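Local coordinates for uncharacterized protein (Vanderwaltozyma polyspora, PDB 5THE) that probably binds a short guide RNA and, as the C-terminal lobe of a budding yeast Argonaute, contributes to selecting RNA targets for cleavage, at residues I2-E6 against V355-K360; D301-D306 against K531-Q537; T43-K47 against S58-W62; G12-V18 against S29-D33. All coordinates share one frame; numbering follows the deposited sequence.

Contact 1: residues I2-E6 against V355-K360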
loop_
_atom_site.group_PDB
_atom_site.type_symbol
_atom_site.label_atom_id
_atom_site.label_comp_id
_atom_site.label_asym_id
_atom_site.label_seq_id
_atom_site.Cartn_x
_atom_site.Cartn_y
_atom_site.Cartn_z
ATOM N N ILE A 2 -11.678 -19.481 -22.375
ATOM C CA ILE A 2 -11.169 -18.125 -22.170
ATOM C C ILE A 2 -12.018 -17.461 -21.089
ATOM O O ILE A 2 -13.249 -17.569 -21.108
ATOM C CB ILE A 2 -11.168 -17.311 -23.482
ATOM C CG1 ILE A 2 -10.551 -15.928 -23.277
ATOM C CG2 ILE A 2 -12.568 -17.198 -24.063
ATOM C CD1 ILE A 2 -10.612 -15.047 -24.535
ATOM N N TYR A 3 -11.358 -16.821 -20.115
ATOM C CA TYR A 3 -12.022 -16.074 -19.032
ATOM C C TYR A 3 -12.864 -16.970 -18.130
ATOM O O TYR A 3 -13.886 -16.546 -17.595
ATOM C CB TYR A 3 -12.876 -14.915 -19.566
ATOM C CG TYR A 3 -12.056 -13.927 -20.365
ATOM C CD1 TYR A 3 -10.823 -13.482 -19.886
ATOM C CD2 TYR A 3 -12.484 -13.478 -21.618
ATOM C CE1 TYR A 3 -10.051 -12.602 -20.615
ATOM C CE2 TYR A 3 -11.718 -12.589 -22.361
ATOM C CZ TYR A 3 -10.500 -12.160 -21.845
ATOM O OH TYR A 3 -9.722 -11.286 -22.546
ATOM N N LYS A 4 -12.439 -18.206 -17.943
ATOM C CA LYS A 4 -13.002 -19.064 -16.914
ATOM C C LYS A 4 -12.120 -18.988 -15.676
ATOM O O LYS A 4 -10.912 -18.764 -15.779
ATOM C CB LYS A 4 -13.105 -20.509 -17.406
ATOM C CG LYS A 4 -13.853 -20.633 -18.718
ATOM C CD LYS A 4 -15.237 -20.008 -18.621
ATOM C CE LYS A 4 -15.950 -19.985 -19.964
ATOM N NZ LYS A 4 -17.291 -19.346 -19.845
ATOM N N VAL A 5 -12.734 -19.169 -14.503
ATOM C CA VAL A 5 -11.958 -19.186 -13.268
ATOM C C VAL A 5 -10.975 -20.347 -13.308
ATOM O O VAL A 5 -11.338 -21.482 -13.638
ATOM C CB VAL A 5 -12.881 -19.264 -12.044
ATOM C CG1 VAL A 5 -12.057 -19.374 -10.767
ATOM C CG2 VAL A 5 -13.777 -18.050 -11.992
ATOM N N GLU A 6 -9.716 -20.046 -12.999
ATOM C CA GLU A 6 -8.643 -21.034 -12.987
ATOM C C GLU A 6 -8.967 -22.182 -12.037
ATOM O O GLU A 6 -9.484 -21.973 -10.936
ATOM C CB GLU A 6 -7.340 -20.345 -12.544
ATOM C CG GLU A 6 -6.051 -21.050 -12.915
ATOM C CD GLU A 6 -5.761 -20.978 -14.413
ATOM O OE1 GLU A 6 -6.243 -20.031 -15.095
ATOM O OE2 GLU A 6 -5.060 -21.879 -14.910
ATOM N N VAL A 355 -13.039 -12.418 -13.327
ATOM C CA VAL A 355 -12.329 -12.884 -14.515
ATOM C C VAL A 355 -13.052 -12.423 -15.778
ATOM O O VAL A 355 -12.451 -11.807 -16.665
ATOM C CB VAL A 355 -12.148 -14.409 -14.476
ATOM C CG1 VAL A 355 -11.342 -14.869 -15.675
ATOM C CG2 VAL A 355 -11.427 -14.814 -13.185
ATOM N N LYS A 356 -14.366 -12.669 -15.857
ATOM C CA LYS A 356 -15.086 -12.420 -17.105
ATOM C C LYS A 356 -15.156 -10.936 -17.430
ATOM O O LYS A 356 -15.252 -10.568 -18.607
ATOM C CB LYS A 356 -16.502 -13.006 -17.037
ATOM C CG LYS A 356 -16.583 -14.486 -17.362
ATOM C CD LYS A 356 -17.982 -15.038 -17.113
ATOM C CE LYS A 356 -18.169 -16.421 -17.748
ATOM N NZ LYS A 356 -17.265 -17.464 -17.183
ATOM N N ILE A 357 -15.106 -10.072 -16.419
ATOM C CA ILE A 357 -15.230 -8.635 -16.615
ATOM C C ILE A 357 -13.894 -7.937 -16.449
ATOM O O ILE A 357 -13.439 -7.230 -17.351
ATOM C CB ILE A 357 -16.292 -8.025 -15.675
ATOM C CG1 ILE A 357 -17.645 -8.719 -15.856
ATOM C CG2 ILE A 357 -16.384 -6.505 -15.922
ATOM C CD1 ILE A 357 -18.152 -8.649 -17.273
ATOM N N GLU A 358 -13.268 -8.083 -15.280
ATOM C CA GLU A 358 -12.091 -7.283 -14.960
ATOM C C GLU A 358 -10.850 -7.782 -15.691
ATOM O O GLU A 358 -10.131 -6.987 -16.299
ATOM C CB GLU A 358 -11.859 -7.263 -13.444
ATOM C CG GLU A 358 -12.964 -6.580 -12.661
ATOM C CD GLU A 358 -12.726 -6.586 -11.148
ATOM O OE1 GLU A 358 -13.706 -6.386 -10.394
ATOM O OE2 GLU A 358 -11.564 -6.785 -10.709
ATOM N N VAL A 359 -10.576 -9.091 -15.667
ATOM C CA VAL A 359 -9.407 -9.579 -16.402
ATOM C C VAL A 359 -9.573 -9.308 -17.898
ATOM O O VAL A 359 -8.648 -8.820 -18.562
ATOM C CB VAL A 359 -9.150 -11.073 -16.116
ATOM C CG1 VAL A 359 -8.004 -11.593 -16.992
ATOM C CG2 VAL A 359 -8.829 -11.297 -14.650
ATOM N N LYS A 360 -10.766 -9.582 -18.441
ATOM C CA LYS A 360 -11.054 -9.243 -19.836
ATOM C C LYS A 360 -10.875 -7.752 -20.096
ATOM O O LYS A 360 -10.347 -7.355 -21.140
ATOM C CB LYS A 360 -12.479 -9.664 -20.205
ATOM C CG LYS A 360 -12.894 -9.264 -21.631
ATOM C CD LYS A 360 -14.360 -9.617 -21.920
ATOM C CE LYS A 360 -14.859 -8.870 -23.154
ATOM N NZ LYS A 360 -16.085 -9.457 -23.744
HETATM O O HOH W 1 -15.345 -16.808 -15.353
#
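The ring of Tyr-3 lies against Lys-360, whose CB sits over one face, 3.7 Å from the centroid and 16° off the ring normal, in a CH-pi contact. Ile-2 CG1 backs the opposite face, so the phenol is held between its own neighbour and the helix. The two side chains meet at about a right angle, and Lys-360 CG touches CE2 of Tyr-3 at 3.6 Å. Lysine fits here because its methylenes serve the ring while the extended chain carries the ammonium past it, towards a long, weak ion pair with Glu-364. Tyr-3 CG points away from its own carbonyl carbon (chi1 -59°), and this brings the ring along the helix, with CE1 4.3 Å from Val-359 CG1.

At the root of the side chain, Val-355 CG1 packs against the Tyr-3 backbone, and Val-355 CG2 meets Val-5 CG2 at 4.2 Å; compact branched side chains suit so close a backbone. The polar link runs through water 1, which donates to Tyr-3 O and accepts from Lys-356 NZ, at 2.7 Å from each of those atoms. A bend at the end of the Lys-356 chain also sets its NZ 3.3 Å from Lys-4 NZ, two donors of like charge that probably repel somewhat.

The helical segment contains a wider, pi-type turn, with a weak bond from Lys-360 N to Val-355 O. The contact as a whole joins the N-terminal loop to helix 351-373 of the Piwi domain, and strand 452-459 adjoins both: Ile-2, Val-355 and Val-359 touch its Tyr-458, while Glu-6 makes backbone hydrogen bonds with Leu-457.

Contact 2: residues D301-D306 against K531-Q537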
loop_
_atom_site.group_PDB
_atom_site.type_symbol
_atom_site.label_atom_id
_atom_site.label_comp_id
_atom_site.label_asym_id
_atom_site.label_seq_id
_atom_site.Cartn_x
_atom_site.Cartn_y
_atom_site.Cartn_z
ATOM N N ASP A 301 -4.287 5.043 -9.796
ATOM C CA ASP A 301 -5.423 5.873 -10.134
ATOM C C ASP A 301 -6.647 5.340 -9.411
ATOM O O ASP A 301 -6.697 4.175 -9.022
ATOM C CB ASP A 301 -5.660 5.905 -11.644
ATOM C CG ASP A 301 -4.658 6.773 -12.358
ATOM O OD1 ASP A 301 -4.556 7.967 -12.004
ATOM O OD2 ASP A 301 -3.961 6.257 -13.256
ATOM N N TYR A 302 -7.635 6.211 -9.223
ATOM C CA TYR A 302 -8.927 5.807 -8.688
ATOM C C TYR A 302 -10.024 6.301 -9.628
ATOM O O TYR A 302 -9.809 7.198 -10.443
ATOM C CB TYR A 302 -9.166 6.360 -7.270
ATOM C CG TYR A 302 -9.040 7.854 -7.233
ATOM C CD1 TYR A 302 -10.074 8.677 -7.697
ATOM C CD2 TYR A 302 -7.882 8.453 -6.763
ATOM C CE1 TYR A 302 -9.942 10.056 -7.697
ATOM C CE2 TYR A 302 -7.745 9.823 -6.756
ATOM C CZ TYR A 302 -8.767 10.621 -7.220
ATOM O OH TYR A 302 -8.595 11.987 -7.198
ATOM N N MET A 303 -11.212 5.723 -9.491
ATOM C CA MET A 303 -12.369 6.226 -10.215
ATOM C C MET A 303 -13.625 5.891 -9.427
ATOM O O MET A 303 -13.643 4.973 -8.601
ATOM C CB MET A 303 -12.461 5.640 -11.627
ATOM C CG MET A 303 -12.627 4.139 -11.629
ATOM S SD MET A 303 -12.635 3.523 -13.315
ATOM C CE MET A 303 -12.795 1.792 -13.021
ATOM N N LEU A 304 -14.667 6.671 -9.677
ATOM C CA LEU A 304 -15.973 6.404 -9.098
ATOM C C LEU A 304 -16.639 5.291 -9.892
ATOM O O LEU A 304 -16.640 5.328 -11.124
ATOM C CB LEU A 304 -16.830 7.669 -9.130
ATOM C CG LEU A 304 -18.075 7.630 -8.254
ATOM C CD1 LEU A 304 -17.685 7.537 -6.785
ATOM C CD2 LEU A 304 -18.934 8.858 -8.507
ATOM N N GLN A 305 -17.181 4.294 -9.196
ATOM C CA GLN A 305 -17.908 3.229 -9.875
ATOM C C GLN A 305 -19.239 3.754 -10.409
ATOM O O GLN A 305 -19.654 4.883 -10.135
ATOM C CB GLN A 305 -18.157 2.058 -8.931
ATOM C CG GLN A 305 -16.903 1.306 -8.522
ATOM C CD GLN A 305 -16.622 0.145 -9.447
ATOM O OE1 GLN A 305 -16.049 0.318 -10.527
ATOM N NE2 GLN A 305 -17.036 -1.049 -9.038
ATOM N N ASP A 306 -19.948 2.882 -11.136
ATOM C CA ASP A 306 -21.180 3.256 -11.821
ATOM C C ASP A 306 -22.397 3.296 -10.908
ATOM O O ASP A 306 -23.364 3.987 -11.232
ATOM C CB ASP A 306 -21.448 2.286 -12.973
ATOM C CG ASP A 306 -20.519 2.513 -14.147
ATOM O OD1 ASP A 306 -20.073 3.660 -14.331
ATOM O OD2 ASP A 306 -20.238 1.548 -14.888
ATOM N N LYS A 531 -19.461 11.837 -12.439
ATOM C CA LYS A 531 -18.395 11.193 -11.675
ATOM C C LYS A 531 -17.272 12.168 -11.365
ATOM O O LYS A 531 -16.801 12.247 -10.227
ATOM C CB LYS A 531 -17.832 9.998 -12.446
ATOM C CG LYS A 531 -18.738 8.798 -12.532
ATOM C CD LYS A 531 -18.013 7.677 -13.270
ATOM C CE LYS A 531 -18.854 6.416 -13.350
ATOM N NZ LYS A 531 -17.985 5.232 -13.650
ATOM N N ASN A 532 -16.825 12.920 -12.373
ATOM C CA ASN A 532 -15.681 13.800 -12.198
ATOM C C ASN A 532 -15.972 14.973 -11.287
ATOM O O ASN A 532 -15.029 15.637 -10.852
ATOM C CB ASN A 532 -15.193 14.328 -13.549
ATOM C CG ASN A 532 -14.520 13.258 -14.366
ATOM O OD1 ASN A 532 -13.362 12.916 -14.122
ATOM N ND2 ASN A 532 -15.247 12.700 -15.330
ATOM N N VAL A 533 -17.240 15.277 -11.027
ATOM C CA VAL A 533 -17.555 16.296 -10.037
ATOM C C VAL A 533 -17.657 15.686 -8.644
ATOM O O VAL A 533 -17.205 16.283 -7.661
ATOM C CB VAL A 533 -18.843 17.049 -10.428
ATOM C CG1 VAL A 533 -19.261 18.018 -9.318
ATOM C CG2 VAL A 533 -18.639 17.811 -11.741
ATOM N N LEU A 534 -18.246 14.496 -8.528
ATOM C CA LEU A 534 -18.288 13.845 -7.221
ATOM C C LEU A 534 -16.891 13.456 -6.762
ATOM O O LEU A 534 -16.568 13.550 -5.574
ATOM C CB LEU A 534 -19.191 12.610 -7.262
ATOM C CG LEU A 534 -20.698 12.856 -7.382
ATOM C CD1 LEU A 534 -21.429 11.546 -7.664
ATOM C CD2 LEU A 534 -21.242 13.551 -6.106
ATOM N N LEU A 535 -16.055 13.004 -7.686
ATOM C CA LEU A 535 -14.729 12.496 -7.350
ATOM C C LEU A 535 -13.767 13.001 -8.404
ATOM O O LEU A 535 -13.413 12.280 -9.343
ATOM C CB LEU A 535 -14.730 10.967 -7.257
ATOM C CG LEU A 535 -13.452 10.290 -6.761
ATOM C CD1 LEU A 535 -12.888 11.041 -5.560
ATOM C CD2 LEU A 535 -13.766 8.861 -6.393
ATOM N N PRO A 536 -13.322 14.253 -8.280
ATOM C CA PRO A 536 -12.391 14.805 -9.263
ATOM C C PRO A 536 -11.072 14.062 -9.211
ATOM O O PRO A 536 -10.690 13.501 -8.178
ATOM C CB PRO A 536 -12.217 16.265 -8.819
ATOM C CG PRO A 536 -13.221 16.482 -7.693
ATOM C CD PRO A 536 -13.488 15.139 -7.119
ATOM N N GLN A 537 -10.393 14.053 -10.353
ATOM C CA GLN A 537 -9.075 13.457 -10.442
ATOM C C GLN A 537 -8.057 14.351 -9.770
ATOM O O GLN A 537 -8.142 15.578 -9.791
ATOM C CB GLN A 537 -8.660 13.225 -11.895
ATOM C CG GLN A 537 -9.364 12.038 -12.525
ATOM C CD GLN A 537 -9.083 10.772 -11.748
ATOM O OE1 GLN A 537 -7.925 10.453 -11.488
ATOM N NE2 GLN A 537 -10.145 10.057 -11.340
HETATM O O HOH W 2 -6.560 8.915 -9.992
#
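Lys-531 and Gln-537 supply donors to backbone oxygens of strand 300-305, part of the RNase H-like fold of the Piwi domain. The strand pairs antiparallel with strand 282-289, and the short helix 531-534 with the chain that follows it lies across its residues Tyr-302 and Leu-304. Lys-531, extended beyond CG, carries its ammonium to two acceptors: Leu-304 O at 2.9 Å from NZ, and Asp-306 OD1 at 2.7 Å in a salt bridge, NZ coming to that oxygen from above the carboxylate plane. A long, flexible chain suits a place where a carbonyl and a carboxylate lie beyond the helix.

Gln-537 uses both ends of its amide. Its NE2 donates to Tyr-302 O at 3.0 Å, nearly in the amide plane and with an angle of 157° at the hydrogen. Its OE1 accepts from water 2 and from Lys-543 NZ. The water also donates to Asp-301 OD1 and accepts from Tyr-302 N. Asp-301 is held further by Asn-322, Arg-323 and Lys-543, so a buried carboxylate has several polar partners.

Between these polar ends the contact is made by leucines. Leu-304 CD2 packs on Leu-534 CD1 at 3.8 Å, and Leu-535, the first residue to leave the helical conformation, sets CG 3.6 Å from Tyr-302 CE1. Phe-505 and Phe-506 of helix 490-515 cover Leu-535 and Leu-534. Tyr-302 CG lies between its backbone N and carbonyl carbon (chi1 56°), which swings the ring towards Pro-536. There OH donates, in the carbonyl plane and on a lone pair, to Pro-536 O at 2.8 Å.

Contact 3: residues T43-K47 against S58-W62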
loop_
_atom_site.group_PDB
_atom_site.type_symbol
_atom_site.label_atom_id
_atom_site.label_comp_id
_atom_site.label_asym_id
_atom_site.label_seq_id
_atom_site.Cartn_x
_atom_site.Cartn_y
_atom_site.Cartn_z
ATOM N N THR A 43 21.773 -5.759 4.439
ATOM C CA THR A 43 20.574 -6.554 4.239
ATOM C C THR A 43 20.120 -7.104 5.580
ATOM O O THR A 43 20.867 -7.096 6.563
ATOM C CB THR A 43 20.823 -7.713 3.272
ATOM O OG1 THR A 43 21.803 -8.579 3.841
ATOM C CG2 THR A 43 21.353 -7.214 1.951
ATOM N N PHE A 44 18.883 -7.584 5.620
ATOM C CA PHE A 44 18.427 -8.397 6.738
ATOM C C PHE A 44 17.781 -9.655 6.181
ATOM O O PHE A 44 16.725 -9.586 5.550
ATOM C CB PHE A 44 17.451 -7.642 7.634
ATOM C CG PHE A 44 16.820 -8.512 8.669
ATOM C CD1 PHE A 44 17.604 -9.377 9.423
ATOM C CD2 PHE A 44 15.452 -8.485 8.885
ATOM C CE1 PHE A 44 17.039 -10.202 10.376
ATOM C CE2 PHE A 44 14.876 -9.311 9.844
ATOM C CZ PHE A 44 15.672 -10.169 10.594
ATOM N N GLU A 45 18.408 -10.796 6.409
ATOM C CA GLU A 45 17.826 -12.084 6.063
ATOM C C GLU A 45 17.576 -12.844 7.357
ATOM O O GLU A 45 18.524 -13.205 8.063
ATOM C CB GLU A 45 18.721 -12.895 5.128
ATOM C CG GLU A 45 18.032 -14.185 4.722
ATOM C CD GLU A 45 18.863 -15.037 3.791
ATOM O OE1 GLU A 45 20.085 -14.799 3.723
ATOM O OE2 GLU A 45 18.292 -15.944 3.135
ATOM N N TYR A 46 16.305 -13.078 7.672
ATOM C CA TYR A 46 15.978 -13.939 8.799
ATOM C C TYR A 46 16.470 -15.350 8.524
ATOM O O TYR A 46 16.173 -15.922 7.474
ATOM C CB TYR A 46 14.469 -13.977 9.067
ATOM C CG TYR A 46 14.157 -14.927 10.211
ATOM C CD1 TYR A 46 14.271 -14.509 11.530
ATOM C CD2 TYR A 46 13.790 -16.245 9.969
ATOM C CE1 TYR A 46 14.009 -15.369 12.576
ATOM C CE2 TYR A 46 13.537 -17.119 11.009
ATOM C CZ TYR A 46 13.646 -16.672 12.309
ATOM O OH TYR A 46 13.391 -17.535 13.349
ATOM N N LYS A 47 17.197 -15.919 9.481
ATOM C CA LYS A 47 17.676 -17.287 9.389
ATOM C C LYS A 47 17.161 -18.076 10.585
ATOM O O LYS A 47 17.202 -17.599 11.722
ATOM C CB LYS A 47 19.215 -17.340 9.303
ATOM C CG LYS A 47 19.742 -16.724 8.017
ATOM C CD LYS A 47 21.222 -16.986 7.811
ATOM C CE LYS A 47 21.710 -16.371 6.502
ATOM N NZ LYS A 47 23.180 -16.508 6.370
ATOM N N SER A 58 11.925 -11.713 15.166
ATOM C CA SER A 58 12.556 -10.819 14.213
ATOM C C SER A 58 12.212 -11.164 12.770
ATOM O O SER A 58 12.496 -10.363 11.884
ATOM C CB SER A 58 14.085 -10.831 14.410
ATOM O OG SER A 58 14.679 -12.008 13.898
ATOM N N LYS A 59 11.618 -12.327 12.504
ATOM C CA LYS A 59 11.196 -12.628 11.139
ATOM C C LYS A 59 10.071 -11.674 10.734
ATOM O O LYS A 59 9.049 -11.577 11.420
ATOM C CB LYS A 59 10.728 -14.074 11.017
ATOM C CG LYS A 59 10.493 -14.473 9.553
ATOM C CD LYS A 59 10.044 -15.929 9.427
ATOM C CE LYS A 59 9.937 -16.328 7.963
ATOM N NZ LYS A 59 9.407 -17.726 7.805
ATOM N N GLY A 60 10.267 -10.949 9.633
ATOM C CA GLY A 60 9.248 -10.007 9.203
ATOM C C GLY A 60 9.046 -8.861 10.166
ATOM O O GLY A 60 7.940 -8.328 10.269
ATOM N N ASN A 61 10.092 -8.459 10.884
ATOM C CA ASN A 61 9.921 -7.523 11.995
ATOM C C ASN A 61 11.324 -6.993 12.296
ATOM O O ASN A 61 12.052 -7.576 13.093
ATOM C CB ASN A 61 9.311 -8.206 13.213
ATOM C CG ASN A 61 9.091 -7.257 14.402
ATOM O OD1 ASN A 61 9.157 -7.674 15.547
ATOM N ND2 ASN A 61 8.850 -6.021 14.138
ATOM N N TRP A 62 11.692 -5.909 11.632
ATOM C CA TRP A 62 13.024 -5.339 11.813
ATOM C C TRP A 62 12.861 -3.885 12.248
ATOM O O TRP A 62 11.760 -3.432 12.559
ATOM C CB TRP A 62 13.860 -5.486 10.530
ATOM C CG TRP A 62 13.257 -4.763 9.347
ATOM C CD1 TRP A 62 13.530 -3.486 8.932
ATOM C CD2 TRP A 62 12.259 -5.271 8.454
ATOM N NE1 TRP A 62 12.762 -3.175 7.831
ATOM C CE2 TRP A 62 11.975 -4.250 7.519
ATOM C CE3 TRP A 62 11.569 -6.486 8.360
ATOM C CZ2 TRP A 62 11.047 -4.414 6.501
ATOM C CZ3 TRP A 62 10.644 -6.645 7.344
ATOM C CH2 TRP A 62 10.390 -5.615 6.431
#
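Phe-44 and Tyr-46 pack their rings against a type II beta turn, Ser-58 to Asn-61, in a largely apolar contact between two loop-rich pieces of the N-terminal part of this lobe. The first piece begins in strand 43-44, an outer strand of a small antiparallel sheet, and the second follows it before strand 77-85. The nearest atom of the bound nucleic acid is about 6 Å away.

Lys-59 crosses Tyr-46 at about a right angle, with CB over the ring centre, 3.6 Å from the centroid and 13° off the normal. The chain runs on fully extended, and CD is still 3.8 Å from Tyr-46 CD2. This CH-pi contact uses the lysine as an aliphatic arm, while its ammonium is carried beyond the ring to Pro-421 O and Leu-32 O. Tyr-46 CG stands opposite its own backbone N (chi1 178°), which throws the ring out over that arm.

Ser-58 serves both rings. Its OG lies in plane at the edge of Tyr-46, 3.5 Å from CD1, and is itself hydrogen-bonded to His-55 O; a small polar residue can sit here without pushing the ring off Lys-59. Gly-60, in the third position of the turn, has the positive phi that a type II turn requires there, and the turn is closed by a weak bond from Asn-61 N to Ser-58 O at 3.2 Å. Phe-44 also rests on Trp-62, CD2 to CB at 3.8 Å, and the Trp-62 indole leads on to Phe-39 and His-247. At the edge of the Phe-44 ring, in its plane, Ser-58 O approaches CE2 at 3.3 Å.

Contact 4: residues G12-V18 against S29-D33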
loop_
_atom_site.group_PDB
_atom_site.type_symbol
_atom_site.label_atom_id
_atom_site.label_comp_id
_atom_site.label_asym_id
_atom_site.label_seq_id
_atom_site.Cartn_x
_atom_site.Cartn_y
_atom_site.Cartn_z
ATOM N N GLY A 12 1.732 -26.501 -3.206
ATOM C CA GLY A 12 3.080 -26.086 -2.883
ATOM C C GLY A 12 3.874 -27.177 -2.185
ATOM O O GLY A 12 3.338 -28.108 -1.575
ATOM N N THR A 13 5.195 -27.045 -2.262
ATOM C CA THR A 13 6.103 -28.038 -1.698
ATOM C C THR A 13 7.162 -27.460 -0.781
ATOM O O THR A 13 7.763 -28.223 -0.013
ATOM C CB THR A 13 6.835 -28.820 -2.809
ATOM O OG1 THR A 13 7.754 -27.951 -3.483
ATOM C CG2 THR A 13 5.851 -29.432 -3.833
ATOM N N LYS A 14 7.437 -26.163 -0.848
ATOM C CA LYS A 14 8.598 -25.602 -0.173
ATOM C C LYS A 14 8.298 -25.267 1.285
ATOM O O LYS A 14 7.146 -25.127 1.697
ATOM C CB LYS A 14 9.069 -24.351 -0.905
ATOM C CG LYS A 14 9.598 -24.671 -2.298
ATOM C CD LYS A 14 10.082 -23.425 -2.999
ATOM C CE LYS A 14 10.695 -23.776 -4.350
ATOM N NZ LYS A 14 11.143 -22.552 -5.077
ATOM N N GLY A 15 9.364 -25.140 2.068
ATOM C CA GLY A 15 9.276 -24.617 3.415
ATOM C C GLY A 15 9.325 -25.701 4.481
ATOM O O GLY A 15 9.320 -26.906 4.211
ATOM N N THR A 16 9.376 -25.235 5.724
ATOM C CA THR A 16 9.372 -26.119 6.882
ATOM C C THR A 16 7.986 -26.710 7.097
ATOM O O THR A 16 7.014 -25.970 7.271
ATOM C CB THR A 16 9.808 -25.346 8.116
ATOM O OG1 THR A 16 11.172 -24.951 7.955
ATOM C CG2 THR A 16 9.656 -26.210 9.369
ATOM N N LYS A 17 7.902 -28.038 7.130
ATOM C CA LYS A 17 6.625 -28.707 7.345
ATOM C C LYS A 17 6.324 -28.789 8.834
ATOM O O LYS A 17 7.178 -29.212 9.627
ATOM C CB LYS A 17 6.648 -30.113 6.748
ATOM C CG LYS A 17 7.105 -30.203 5.310
ATOM C CD LYS A 17 6.582 -31.503 4.696
ATOM C CE LYS A 17 7.485 -32.027 3.595
ATOM N NZ LYS A 17 7.672 -31.049 2.487
ATOM N N VAL A 18 5.111 -28.386 9.213
ATOM C CA VAL A 18 4.629 -28.565 10.581
ATOM C C VAL A 18 3.106 -28.518 10.555
ATOM O O VAL A 18 2.506 -27.732 9.817
ATOM C CB VAL A 18 5.224 -27.506 11.543
ATOM C CG1 VAL A 18 4.690 -26.113 11.240
ATOM C CG2 VAL A 18 4.954 -27.893 13.003
ATOM N N SER A 29 0.905 -27.551 7.520
ATOM C CA SER A 29 1.327 -26.260 7.009
ATOM C C SER A 29 2.778 -26.347 6.575
ATOM O O SER A 29 3.527 -27.229 7.001
ATOM C CB SER A 29 1.175 -25.149 8.063
ATOM O OG SER A 29 2.264 -25.185 8.968
ATOM N N ARG A 30 3.174 -25.401 5.738
ATOM C CA ARG A 30 4.578 -25.178 5.436
ATOM C C ARG A 30 4.914 -23.732 5.769
ATOM O O ARG A 30 4.094 -22.835 5.567
ATOM C CB ARG A 30 4.894 -25.494 3.968
ATOM C CG ARG A 30 4.671 -26.956 3.609
ATOM C CD ARG A 30 4.621 -27.160 2.097
ATOM N NE ARG A 30 3.417 -26.567 1.524
ATOM C CZ ARG A 30 3.393 -25.436 0.826
ATOM N NH1 ARG A 30 4.526 -24.778 0.606
ATOM N NH2 ARG A 30 2.235 -24.959 0.355
ATOM N N ILE A 31 6.096 -23.505 6.313
ATOM C CA ILE A 31 6.529 -22.153 6.637
ATOM C C ILE A 31 7.559 -21.758 5.590
ATOM O O ILE A 31 8.635 -22.368 5.503
ATOM C CB ILE A 31 7.081 -22.065 8.064
ATOM C CG1 ILE A 31 6.019 -22.547 9.044
ATOM C CG2 ILE A 31 7.490 -20.633 8.414
ATOM C CD1 ILE A 31 6.572 -22.876 10.412
ATOM N N LEU A 32 7.212 -20.764 4.773
ATOM C CA LEU A 32 8.114 -20.234 3.763
ATOM C C LEU A 32 9.167 -19.321 4.387
ATOM O O LEU A 32 8.921 -18.632 5.379
ATOM C CB LEU A 32 7.332 -19.462 2.696
ATOM C CG LEU A 32 6.302 -20.270 1.899
ATOM C CD1 LEU A 32 5.708 -19.445 0.766
ATOM C CD2 LEU A 32 6.925 -21.551 1.345
ATOM N N ASP A 33 10.356 -19.323 3.791
ATOM C CA ASP A 33 11.404 -18.433 4.253
ATOM C C ASP A 33 11.082 -16.985 3.887
ATOM O O ASP A 33 10.371 -16.708 2.922
ATOM C CB ASP A 33 12.752 -18.850 3.661
ATOM C CG ASP A 33 13.194 -20.223 4.131
ATOM O OD1 ASP A 33 12.899 -20.593 5.294
ATOM O OD2 ASP A 33 13.825 -20.945 3.334
#
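Arg-30 runs along the backbone of residues 12-14 for most of its length. CB lies 3.2 Å from Lys-14 O, CG and CD stay beside the same oxygen, and the bend at chi3 (-69°) then turns the guanidinium back over Gly-12. At NE the geometry is too poor for a bond to Gly-12 O. CZ settles over the Gly-12 carbonyl carbon at 3.5 Å, the peptide lying across one face of the guanidinium. NH1 returns to Lys-14 O at 2.9 Å, in the carbonyl plane and on a lone pair, the hydrogen angle being 159°. NH2, close to Gly-12 CA, pairs with Asp-426 in a salt bridge and with Gln-469. Glycine suits position 12 because a side chain would point into this group, and position 15 because, at a phi of 102°, only a residue without a CB fits so close to the Lys-14 and Ile-31 carbonyl oxygens.

From Thr-16 onward the segments are paired as the open end of the antiparallel hairpin of strands 16-22 and 25-31. Thr-16 and Ile-31 are a hydrogen-bonded pair, with Thr-16 N to Ile-31 O at 3.0 Å and Ile-31 N to Thr-16 O at 2.8 Å. Val-18 and Ser-29 form the next, where Val-18 O accepts from Ser-29 N and, at 2.7 Å, from Ser-29 OG, from opposite faces of its plane. Val-18 CG1 meets Ile-31 CD1 at 3.8 Å on the face that also carries Thr-16.

Val-413 of strand 410-415 covers that face. Strand 423-425 pairs with the other edge of strand 25-31, while helix 465-475 meets Arg-30 and Leu-32.

Along the chain contact 1 opens first; contacts 4 and 3 follow and each closes at once, contact 4 as a hairpin. Contact 2 then begins before contact 1 is completed, so these two interlock. Contacts 3 and 4 are neighbours, with centres about 17 Å apart, joined where Lys-59 reaches Leu-32 O. The centres of contacts 1 and 2 lie about 25 Å apart, and contact 2 is on the opposite side of the chain's centre from contacts 3 and 4. Strand pairing runs from the hairpin of contact 4 through strands 423-425 and 435-440 to strand 452-459, beside contact 1. Through contacts 1 and 2 respectively, the N-terminal segment and the chain near the C-terminus are fastened to the Piwi domain.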